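Side-chain contacts in probable M18 family aminopeptidase 1 (Thermotoga maritima, PDB 2GLF), which probably removes amino-terminal residues from peptides as a metal-dependent exopeptidase, with zinc as its expected cofactor: residues K378-E382 and Q383-W387; N366-A370 and E371-R375; A173-S176 and E177-G181. All coordinates share one frame; numbering follows the deposited sequence.

Contact 1: K378-E382 and Q383-W387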
ATOM      1  N   LYS A 378     -28.107 -13.136 -47.212  1.00 32.65           N
ATOM      2  CA  LYS A 378     -28.994 -13.187 -48.374  1.00 32.45           C
ATOM      3  C   LYS A 378     -30.328 -13.832 -48.011  1.00 31.34           C
ATOM      4  O   LYS A 378     -31.390 -13.239 -48.222  1.00 31.03           O
ATOM      5  CB  LYS A 378     -28.329 -13.966 -49.511  1.00 28.39           C
ATOM      6  CG  LYS A 378     -28.958 -13.753 -50.876  1.00 29.60           C
ATOM      7  CD  LYS A 378     -28.125 -14.419 -51.965  1.00 32.33           C
ATOM      8  CE  LYS A 378     -28.621 -14.075 -53.366  1.00 36.93           C
ATOM      9  NZ  LYS A 378     -29.969 -14.646 -53.657  1.00 39.32           N
ATOM     10  N   VAL A 379     -30.269 -15.043 -47.462  1.00 25.48           N
ATOM     11  CA  VAL A 379     -31.480 -15.750 -47.065  1.00 25.50           C
ATOM     12  C   VAL A 379     -32.348 -14.874 -46.155  1.00 26.43           C
ATOM     13  O   VAL A 379     -33.536 -14.664 -46.425  1.00 26.54           O
ATOM     14  CB  VAL A 379     -31.151 -17.060 -46.307  1.00 12.80           C
ATOM     15  CG1 VAL A 379     -32.433 -17.677 -45.768  1.00 12.80           C
ATOM     16  CG2 VAL A 379     -30.446 -18.045 -47.228  1.00 12.80           C
ATOM     17  N   LEU A 380     -31.745 -14.359 -45.084  1.00 11.16           N
ATOM     18  CA  LEU A 380     -32.460 -13.523 -44.132  1.00 10.52           C
ATOM     19  C   LEU A 380     -33.199 -12.386 -44.806  1.00 10.81           C
ATOM     20  O   LEU A 380     -34.425 -12.333 -44.777  1.00 10.84           O
ATOM     21  CB  LEU A 380     -31.501 -12.956 -43.084  1.00  7.37           C
ATOM     22  CG  LEU A 380     -30.884 -13.950 -42.099  1.00  7.25           C
ATOM     23  CD1 LEU A 380     -29.995 -13.188 -41.126  1.00  7.25           C
ATOM     24  CD2 LEU A 380     -31.973 -14.719 -41.352  1.00  7.25           C
ATOM     25  N   ASN A 381     -32.452 -11.472 -45.412  1.00 29.28           N
ATOM     26  CA  ASN A 381     -33.065 -10.334 -46.076  1.00 29.67           C
ATOM     27  C   ASN A 381     -34.115 -10.737 -47.109  1.00 30.21           C
ATOM     28  O   ASN A 381     -35.160 -10.086 -47.224  1.00 30.07           O
ATOM     29  CB  ASN A 381     -31.993  -9.460 -46.727  1.00 22.64           C
ATOM     30  CG  ASN A 381     -31.118  -8.773 -45.709  1.00 22.57           C
ATOM     31  OD1 ASN A 381     -31.606  -8.253 -44.707  1.00 21.51           O
ATOM     32  ND2 ASN A 381     -29.818  -8.756 -45.964  1.00 24.19           N
ATOM     33  N   GLU A 382     -33.847 -11.807 -47.853  1.00 19.88           N
ATOM     34  CA  GLU A 382     -34.793 -12.270 -48.861  1.00 21.27           C
ATOM     35  C   GLU A 382     -36.109 -12.780 -48.260  1.00 21.20           C
ATOM     36  O   GLU A 382     -37.183 -12.556 -48.831  1.00 20.77           O
ATOM     37  CB  GLU A 382     -34.137 -13.337 -49.736  1.00 26.64           C
ATOM     38  CG  GLU A 382     -33.569 -12.751 -51.020  1.00 29.49           C
ATOM     39  CD  GLU A 382     -32.554 -13.648 -51.700  1.00 35.83           C
ATOM     40  OE1 GLU A 382     -32.569 -14.873 -51.455  1.00 37.58           O
ATOM     41  OE2 GLU A 382     -31.746 -13.122 -52.495  1.00 39.09           O
ATOM     42  N   GLN A 383     -36.035 -13.447 -47.110  1.00 13.87           N
ATOM     43  CA  GLN A 383     -37.236 -13.944 -46.450  1.00 13.78           C
ATOM     44  C   GLN A 383     -37.828 -12.861 -45.540  1.00 14.11           C
ATOM     45  O   GLN A 383     -38.811 -13.098 -44.822  1.00 14.25           O
ATOM     46  CB  GLN A 383     -36.924 -15.189 -45.618  1.00 26.02           C
ATOM     47  CG  GLN A 383     -36.403 -16.368 -46.410  1.00 29.46           C
ATOM     48  CD  GLN A 383     -37.245 -16.664 -47.634  1.00 32.20           C
ATOM     49  OE1 GLN A 383     -37.179 -15.950 -48.633  1.00 32.03           O
ATOM     50  NE2 GLN A 383     -38.047 -17.717 -47.560  1.00 34.18           N
ATOM     51  N   GLY A 384     -37.219 -11.677 -45.568  1.00 16.75           N
ATOM     52  CA  GLY A 384     -37.696 -10.569 -44.754  1.00 16.16           C
ATOM     53  C   GLY A 384     -37.558 -10.767 -43.255  1.00 16.47           C
ATOM     54  O   GLY A 384     -38.375 -10.273 -42.479  1.00 17.55           O
ATOM     55  N   VAL A 385     -36.523 -11.486 -42.841  1.00 28.53           N
ATOM     56  CA  VAL A 385     -36.293 -11.735 -41.424  1.00 27.77           C
ATOM     57  C   VAL A 385     -35.589 -10.539 -40.775  1.00 28.30           C
ATOM     58  O   VAL A 385     -34.594 -10.030 -41.292  1.00 28.92           O
ATOM     59  CB  VAL A 385     -35.427 -12.987 -41.224  1.00  6.02           C
ATOM     60  CG1 VAL A 385     -35.428 -13.393 -39.767  1.00  6.02           C
ATOM     61  CG2 VAL A 385     -35.933 -14.107 -42.097  1.00  6.02           C
ATOM     62  N   ILE A 386     -36.119 -10.087 -39.645  1.00 24.74           N
ATOM     63  CA  ILE A 386     -35.536  -8.965 -38.921  1.00 24.56           C
ATOM     64  C   ILE A 386     -34.318  -9.456 -38.133  1.00 24.62           C
ATOM     65  O   ILE A 386     -34.434 -10.350 -37.297  1.00 24.59           O
ATOM     66  CB  ILE A 386     -36.567  -8.335 -37.933  1.00 13.42           C
ATOM     67  CG1 ILE A 386     -37.578  -7.466 -38.689  1.00 13.11           C
ATOM     68  CG2 ILE A 386     -35.854  -7.480 -36.910  1.00 12.80           C
ATOM     69  CD1 ILE A 386     -38.419  -8.215 -39.680  1.00 13.99           C
ATOM     70  N   TRP A 387     -33.150  -8.884 -38.403  1.00 15.16           N
ATOM     71  CA  TRP A 387     -31.942  -9.293 -37.690  1.00 15.73           C
ATOM     72  C   TRP A 387     -31.033  -8.100 -37.372  1.00 15.44           C
ATOM     73  O   TRP A 387     -31.191  -7.006 -37.922  1.00 15.65           O
ATOM     74  CB  TRP A 387     -31.173 -10.341 -38.506  1.00 26.72           C
ATOM     75  CG  TRP A 387     -30.643  -9.821 -39.809  1.00 28.53           C
ATOM     76  CD1 TRP A 387     -31.365  -9.524 -40.935  1.00 29.65           C
ATOM     77  CD2 TRP A 387     -29.290  -9.451 -40.091  1.00 28.54           C
ATOM     78  NE1 TRP A 387     -30.542  -8.984 -41.896  1.00 28.78           N
ATOM     79  CE2 TRP A 387     -29.265  -8.927 -41.405  1.00 28.73           C
ATOM     80  CE3 TRP A 387     -28.094  -9.506 -39.361  1.00 25.80           C
ATOM     81  CZ2 TRP A 387     -28.088  -8.461 -42.003  1.00 28.50           C
ATOM     82  CZ3 TRP A 387     -26.923  -9.043 -39.956  1.00 28.68           C
ATOM     83  CH2 TRP A 387     -26.931  -8.526 -41.264  1.00 29.43           C
TER
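Trp-387 NE1 donates a nearly straight hydrogen bond to Asn-381 OD1, 3.1 Å long at 173°. The oxygen lies in the indole plane, at the ring edge, but the N-H reaches it from above the amide's carbonyl plane, with amide and ring 51° apart. Asn-381 ND2 is held in turn by Glu-218 of the second subunit, so both ends of the amide are fixed. On the backbone, a Schellman motif closes the helix: Val-385 N bonds to Leu-380 O (3.0 Å), while Gly-384, with positive phi, makes a weak bond from N to Asn-381 O (3.1 Å). One turn back, Lys-378 NZ and Glu-382 OE2 form a salt bridge of 2.6 Å on the syn side of the carboxylate. Leu-380 supplies the apolar part. With CG beside its backbone N (chi1 -68°), it lays CD1 over one indole face, 3.9 Å from the centroid of the five-membered ring of Trp-387, a CH-pi contact, and sets CD2 3.9 Å from Val-385 CB. The motif thus turns helix 370-382 into strand 387-389, one of the two outermost strands of the mixed sheet within this chain; Val-379 and Val-385 also pack on helix 433-449.

Contact 2: N366-A370 and E371-R375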
ATOM      1  N   ASN A 366     -14.715 -19.379 -33.041  1.00 35.21           N
ATOM      2  CA  ASN A 366     -14.968 -19.566 -34.455  1.00 34.66           C
ATOM      3  C   ASN A 366     -15.235 -18.177 -35.020  1.00 33.95           C
ATOM      4  O   ASN A 366     -15.804 -17.331 -34.339  1.00 35.05           O
ATOM      5  CB  ASN A 366     -16.187 -20.460 -34.665  1.00 30.72           C
ATOM      6  CG  ASN A 366     -16.621 -20.503 -36.109  1.00 29.41           C
ATOM      7  OD1 ASN A 366     -17.716 -20.055 -36.453  1.00 26.36           O
ATOM      8  ND2 ASN A 366     -15.757 -21.032 -36.972  1.00 29.69           N
ATOM      9  N   ASP A 367     -14.820 -17.939 -36.254  1.00 27.75           N
ATOM     10  CA  ASP A 367     -15.029 -16.639 -36.870  1.00 27.48           C
ATOM     11  C   ASP A 367     -15.579 -16.797 -38.288  1.00 27.34           C
ATOM     12  O   ASP A 367     -14.817 -16.848 -39.259  1.00 28.31           O
ATOM     13  CB  ASP A 367     -13.711 -15.866 -36.892  1.00 33.68           C
ATOM     14  CG  ASP A 367     -13.879 -14.443 -37.363  1.00 35.74           C
ATOM     15  OD1 ASP A 367     -12.881 -13.687 -37.338  1.00 37.71           O
ATOM     16  OD2 ASP A 367     -15.008 -14.079 -37.757  1.00 36.64           O
ATOM     17  N   ALA A 368     -16.905 -16.876 -38.391  1.00 17.68           N
ATOM     18  CA  ALA A 368     -17.595 -17.036 -39.668  1.00 16.29           C
ATOM     19  C   ALA A 368     -16.937 -16.259 -40.800  1.00 15.99           C
ATOM     20  O   ALA A 368     -16.719 -15.052 -40.693  1.00 15.99           O
ATOM     21  CB  ALA A 368     -19.033 -16.604 -39.528  1.00 19.27           C
ATOM     22  N   HIS A 369     -16.627 -16.966 -41.883  1.00 18.72           N
ATOM     23  CA  HIS A 369     -15.994 -16.368 -43.052  1.00 17.89           C
ATOM     24  C   HIS A 369     -16.979 -15.414 -43.718  1.00 17.57           C
ATOM     25  O   HIS A 369     -18.185 -15.627 -43.668  1.00 17.52           O
ATOM     26  CB  HIS A 369     -15.603 -17.460 -44.046  1.00 25.30           C
ATOM     27  CG  HIS A 369     -14.715 -18.517 -43.470  1.00 25.52           C
ATOM     28  ND1 HIS A 369     -13.456 -18.248 -42.980  1.00 26.22           N
ATOM     29  CD2 HIS A 369     -14.893 -19.852 -43.334  1.00 24.56           C
ATOM     30  CE1 HIS A 369     -12.894 -19.371 -42.568  1.00 23.03           C
ATOM     31  NE2 HIS A 369     -13.745 -20.360 -42.772  1.00 22.05           N
ATOM     32  N   ALA A 370     -16.465 -14.367 -44.348  1.00 17.95           N
ATOM     33  CA  ALA A 370     -17.324 -13.405 -45.011  1.00 18.54           C
ATOM     34  C   ALA A 370     -18.278 -14.091 -45.991  1.00 18.94           C
ATOM     35  O   ALA A 370     -19.469 -13.764 -46.044  1.00 19.30           O
ATOM     36  CB  ALA A 370     -16.482 -12.380 -45.737  1.00  2.46           C
ATOM     37  N   GLU A 371     -17.762 -15.044 -46.762  1.00 18.92           N
ATOM     38  CA  GLU A 371     -18.582 -15.750 -47.742  1.00 19.28           C
ATOM     39  C   GLU A 371     -19.820 -16.369 -47.107  1.00 18.51           C
ATOM     40  O   GLU A 371     -20.921 -16.264 -47.649  1.00 18.21           O
ATOM     41  CB  GLU A 371     -17.774 -16.840 -48.454  1.00 48.51           C
ATOM     42  CG  GLU A 371     -16.357 -17.037 -47.936  1.00 53.51           C
ATOM     43  CD  GLU A 371     -15.415 -15.921 -48.343  1.00 58.55           C
ATOM     44  OE1 GLU A 371     -15.121 -15.792 -49.553  1.00 54.77           O
ATOM     45  OE2 GLU A 371     -14.971 -15.173 -47.446  1.00 62.65           O
ATOM     46  N   PHE A 372     -19.648 -17.006 -45.953  1.00 14.12           N
ATOM     47  CA  PHE A 372     -20.776 -17.632 -45.276  1.00 13.54           C
ATOM     48  C   PHE A 372     -21.735 -16.584 -44.709  1.00 13.59           C
ATOM     49  O   PHE A 372     -22.953 -16.745 -44.777  1.00 14.43           O
ATOM     50  CB  PHE A 372     -20.292 -18.546 -44.154  1.00 12.90           C
ATOM     51  CG  PHE A 372     -21.362 -19.436 -43.610  1.00 12.74           C
ATOM     52  CD1 PHE A 372     -21.483 -19.648 -42.241  1.00 12.30           C
ATOM     53  CD2 PHE A 372     -22.260 -20.064 -44.467  1.00 11.84           C
ATOM     54  CE1 PHE A 372     -22.488 -20.474 -41.733  1.00 12.89           C
ATOM     55  CE2 PHE A 372     -23.269 -20.891 -43.973  1.00 10.57           C
ATOM     56  CZ  PHE A 372     -23.385 -21.098 -42.607  1.00 11.40           C
ATOM     57  N   VAL A 373     -21.198 -15.511 -44.141  1.00 21.39           N
ATOM     58  CA  VAL A 373     -22.058 -14.468 -43.605  1.00 21.15           C
ATOM     59  C   VAL A 373     -22.858 -13.895 -44.779  1.00 21.98           C
ATOM     60  O   VAL A 373     -24.011 -13.473 -44.628  1.00 21.88           O
ATOM     61  CB  VAL A 373     -21.235 -13.343 -42.933  1.00 15.58           C
ATOM     62  CG1 VAL A 373     -22.169 -12.288 -42.346  1.00 11.90           C
ATOM     63  CG2 VAL A 373     -20.349 -13.931 -41.846  1.00 14.38           C
ATOM     64  N   ALA A 374     -22.238 -13.893 -45.955  1.00 16.40           N
ATOM     65  CA  ALA A 374     -22.891 -13.393 -47.158  1.00 15.83           C
ATOM     66  C   ALA A 374     -24.101 -14.274 -47.461  1.00 15.72           C
ATOM     67  O   ALA A 374     -25.215 -13.785 -47.634  1.00 14.76           O
ATOM     68  CB  ALA A 374     -21.915 -13.416 -48.325  1.00 14.19           C
ATOM     69  N   ARG A 375     -23.874 -15.581 -47.518  1.00 17.64           N
ATOM     70  CA  ARG A 375     -24.943 -16.525 -47.795  1.00 18.85           C
ATOM     71  C   ARG A 375     -26.081 -16.419 -46.782  1.00 18.58           C
ATOM     72  O   ARG A 375     -27.254 -16.500 -47.143  1.00 18.81           O
ATOM     73  CB  ARG A 375     -24.384 -17.947 -47.810  1.00 34.34           C
ATOM     74  CG  ARG A 375     -23.428 -18.214 -48.965  1.00 38.33           C
ATOM     75  CD  ARG A 375     -22.819 -19.596 -48.854  1.00 44.67           C
ATOM     76  NE  ARG A 375     -23.849 -20.627 -48.790  1.00 52.50           N
ATOM     77  CZ  ARG A 375     -23.628 -21.884 -48.416  1.00 55.63           C
ATOM     78  NH1 ARG A 375     -22.402 -22.266 -48.070  1.00 56.20           N
ATOM     79  NH2 ARG A 375     -24.631 -22.759 -48.390  1.00 55.90           N
TER
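Val-373 N to His-369 O (3.1 Å, 166°) and Ala-374 N to Ala-370 O (2.8 Å) are the i to i+4 backbone bonds that open helix 370-382, with His-369 at the N-cap position. Next to this first turn, Ala-368 CB meets Val-373 CG2 at 3.8 Å. That methyl is the valine branch lying beside its own backbone N, anti to the carbonyl carbon, and from there it faces back toward the incoming loop. Glu-371 also folds back: its CG lies close to the backbone N (chi1 5°) and the chain then bends at chi2, which carries the carboxylate back to the helix start, where OE2 lies 3.6 Å from Ala-370 CB and CG lies 4.0 Å from His-369 CB. The same OE2 forms a salt bridge with Arg-34 of the second subunit, and His-369 ND1 is hydrogen-bonded to Lys-71 of that subunit. Phe-372 instead packs inside its own chain, on Ile-415 of strand 414-421. With an alanine at Glu-371, Arg-34 of the second subunit would probably be left without its carboxylate mate and the methylene packing on His-369 CB would be lost. Chemically, a negative group placed at a helix N-terminus is likely to be stabilised by the amides there, and the second subunit's arginine would add to that; the arrangement therefore couples the start of the helix to the subunit interface.

Contact 3: A173-S176 and E177-G181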
ATOM      1  N   ALA A 173     -15.905  -7.377   2.005  1.00 40.44           N
ATOM      2  CA  ALA A 173     -14.976  -7.999   1.058  1.00 40.44           C
ATOM      3  C   ALA A 173     -15.397  -7.845  -0.402  1.00 40.34           C
ATOM      4  O   ALA A 173     -16.507  -7.396  -0.691  1.00 40.33           O
ATOM      5  CB  ALA A 173     -14.810  -9.477   1.392  1.00 47.40           C
ATOM      6  N   LYS A 174     -14.503  -8.225  -1.316  1.00 28.70           N
ATOM      7  CA  LYS A 174     -14.778  -8.140  -2.749  1.00 28.34           C
ATOM      8  C   LYS A 174     -15.479  -9.416  -3.202  1.00 27.64           C
ATOM      9  O   LYS A 174     -15.338 -10.468  -2.576  1.00 27.90           O
ATOM     10  CB  LYS A 174     -13.482  -7.942  -3.540  1.00 48.62           C
ATOM     11  CG  LYS A 174     -12.524  -9.118  -3.497  1.00 51.64           C
ATOM     12  CD  LYS A 174     -11.319  -8.885  -4.403  1.00 55.50           C
ATOM     13  CE  LYS A 174     -10.390  -7.806  -3.857  1.00 59.15           C
ATOM     14  NZ  LYS A 174      -9.707  -8.240  -2.606  1.00 59.87           N
ATOM     15  N   ILE A 175     -16.243  -9.315  -4.287  1.00 19.91           N
ATOM     16  CA  ILE A 175     -16.991 -10.450  -4.824  1.00 19.49           C
ATOM     17  C   ILE A 175     -16.195 -11.748  -4.968  1.00 19.19           C
ATOM     18  O   ILE A 175     -16.734 -12.833  -4.735  1.00 18.49           O
ATOM     19  CB  ILE A 175     -17.604 -10.089  -6.177  1.00 25.10           C
ATOM     20  CG1 ILE A 175     -18.612  -8.967  -5.984  1.00 25.51           C
ATOM     21  CG2 ILE A 175     -18.297 -11.298  -6.778  1.00 26.20           C
ATOM     22  CD1 ILE A 175     -19.675  -9.326  -4.971  1.00 27.06           C
ATOM     23  N   SER A 176     -14.926 -11.643  -5.360  1.00 23.81           N
ATOM     24  CA  SER A 176     -14.081 -12.827  -5.507  1.00 23.71           C
ATOM     25  C   SER A 176     -14.138 -13.655  -4.224  1.00 23.51           C
ATOM     26  O   SER A 176     -14.226 -14.876  -4.275  1.00 24.25           O
ATOM     27  CB  SER A 176     -12.632 -12.426  -5.799  1.00 54.22           C
ATOM     28  OG  SER A 176     -12.501 -11.888  -7.102  1.00 54.01           O
ATOM     29  N   GLU A 177     -14.073 -12.975  -3.081  1.00 34.50           N
ATOM     30  CA  GLU A 177     -14.148 -13.620  -1.773  1.00 34.95           C
ATOM     31  C   GLU A 177     -15.604 -13.438  -1.380  1.00 33.81           C
ATOM     32  O   GLU A 177     -16.475 -13.346  -2.247  1.00 33.88           O
ATOM     33  CB  GLU A 177     -13.263 -12.897  -0.749  1.00 80.57           C
ATOM     34  CG  GLU A 177     -12.163 -12.020  -1.340  1.00 84.62           C
ATOM     35  CD  GLU A 177     -11.083 -12.809  -2.058  1.00 91.44           C
ATOM     36  OE1 GLU A 177     -10.138 -12.178  -2.580  1.00 94.74           O
ATOM     37  OE2 GLU A 177     -11.176 -14.054  -2.100  1.00 92.32           O
ATOM     38  N   LYS A 178     -15.878 -13.366  -0.085  1.00 42.17           N
ATOM     39  CA  LYS A 178     -17.247 -13.164   0.371  1.00 40.77           C
ATOM     40  C   LYS A 178     -18.093 -14.415   0.152  1.00 39.28           C
ATOM     41  O   LYS A 178     -18.380 -15.152   1.095  1.00 39.30           O
ATOM     42  CB  LYS A 178     -17.871 -11.976  -0.378  1.00 25.82           C
ATOM     43  CG  LYS A 178     -19.250 -11.544   0.104  1.00 25.90           C
ATOM     44  CD  LYS A 178     -19.206 -11.063   1.546  1.00 26.34           C
ATOM     45  CE  LYS A 178     -20.503 -10.385   1.933  1.00 28.01           C
ATOM     46  NZ  LYS A 178     -21.680 -11.228   1.583  1.00 30.47           N
ATOM     47  N   PHE A 179     -18.487 -14.652  -1.095  1.00 23.41           N
ATOM     48  CA  PHE A 179     -19.316 -15.804  -1.423  1.00 21.91           C
ATOM     49  C   PHE A 179     -18.486 -17.006  -1.829  1.00 21.06           C
ATOM     50  O   PHE A 179     -17.805 -16.994  -2.853  1.00 20.76           O
ATOM     51  CB  PHE A 179     -20.295 -15.448  -2.537  1.00 25.81           C
ATOM     52  CG  PHE A 179     -21.101 -14.223  -2.250  1.00 26.00           C
ATOM     53  CD1 PHE A 179     -20.710 -12.984  -2.752  1.00 26.38           C
ATOM     54  CD2 PHE A 179     -22.225 -14.293  -1.436  1.00 25.25           C
ATOM     55  CE1 PHE A 179     -21.426 -11.831  -2.444  1.00 25.73           C
ATOM     56  CE2 PHE A 179     -22.947 -13.151  -1.121  1.00 24.63           C
ATOM     57  CZ  PHE A 179     -22.548 -11.917  -1.626  1.00 26.29           C
ATOM     58  N   LYS A 180     -18.554 -18.049  -1.012  1.00 21.77           N
ATOM     59  CA  LYS A 180     -17.811 -19.264  -1.270  1.00 21.29           C
ATOM     60  C   LYS A 180     -18.726 -20.409  -1.681  1.00 20.03           C
ATOM     61  O   LYS A 180     -19.818 -20.581  -1.124  1.00 19.52           O
ATOM     62  CB  LYS A 180     -16.999 -19.633  -0.029  1.00 31.99           C
ATOM     63  CG  LYS A 180     -15.949 -18.593   0.292  1.00 33.05           C
ATOM     64  CD  LYS A 180     -15.229 -18.889   1.586  1.00 36.63           C
ATOM     65  CE  LYS A 180     -14.205 -17.805   1.894  1.00 38.55           C
ATOM     66  NZ  LYS A 180     -13.538 -17.995   3.216  1.00 38.84           N
ATOM     67  N   GLY A 181     -18.276 -21.175  -2.675  1.00 24.89           N
ATOM     68  CA  GLY A 181     -19.049 -22.302  -3.160  1.00 23.68           C
ATOM     69  C   GLY A 181     -19.349 -23.303  -2.061  1.00 23.16           C
ATOM     70  O   GLY A 181     -20.477 -23.782  -1.943  1.00 22.85           O
TER
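Ile-175 CD1 comes up to the edge of the Phe-179 ring, in its plane, 4.0 Å from CE1. One face of the same ring is overlaid by CG of the adjacent Lys-178, about 3.3 Å above the plane and displaced toward the rim. The ring also makes an edge-to-face contact with Tyr-125 of the third subunit. Ile-175 reaches the phenyl edge because CG1 sits beside the backbone N (chi1 -64°) and the chain bends again at chi2, and the two side chains run obliquely to each other. The second flat group, the carboxylate of Glu-177, is less certain because this residue is poorly ordered. As modelled, its side chain lies alongside that of Lys-174, both pointing the same way, with the two CG atoms of Lys-174 and Glu-177 3.6 Å apart. The charged ends are only loosely paired, Lys-174 NZ to Glu-177 OE1 being a long 4.0 Å salt bridge.

A tight turn brings these groups together. Residues 174-177 form a beta turn with helical angles at Ile-175 and Ser-176, closed by a weak bond from Glu-177 N to Lys-174 O (2.9 Å, 129°). Lys-178, with positive phi, is modelled in a classic gamma turn, though the carbonyl of Glu-177 is doubtfully placed. The reversal leaves Ala-173 CB 4.3 Å from Lys-178 CB.

This surface loop joins strands 145-150 and 185-189, the two outermost strands of the six-stranded antiparallel sheet within this chain. It meets the third subunit: Ser-176 N is hydrogen-bonded to OD1 of that subunit's Asp-172, and Ala-173 and Ile-175 contribute backbone hydrogen bonds.

How the contacts relate
Contacts 2 and 1 stand at the two ends of helix 370-382, contact 2 at its start and contact 1 at its close, with centres 16 Å apart; both lie against the second subunit. Contact 3 comes earlier in the chain and is remote from them: its centre is 46 Å from that of contact 1 and 41 Å from that of contact 2, with nearest atoms about 33 and 27 Å apart, and it meets the third subunit instead. None of the three lies at the two manganese sites, His-92, Asp-249 and Asp-326 in one and Asp-249, Glu-279 and His-425 in the other, which share Asp-249. One structural link is strand 321-329, which carries Asp-326 and, at Ser-321, touches Phe-372 of contact 2.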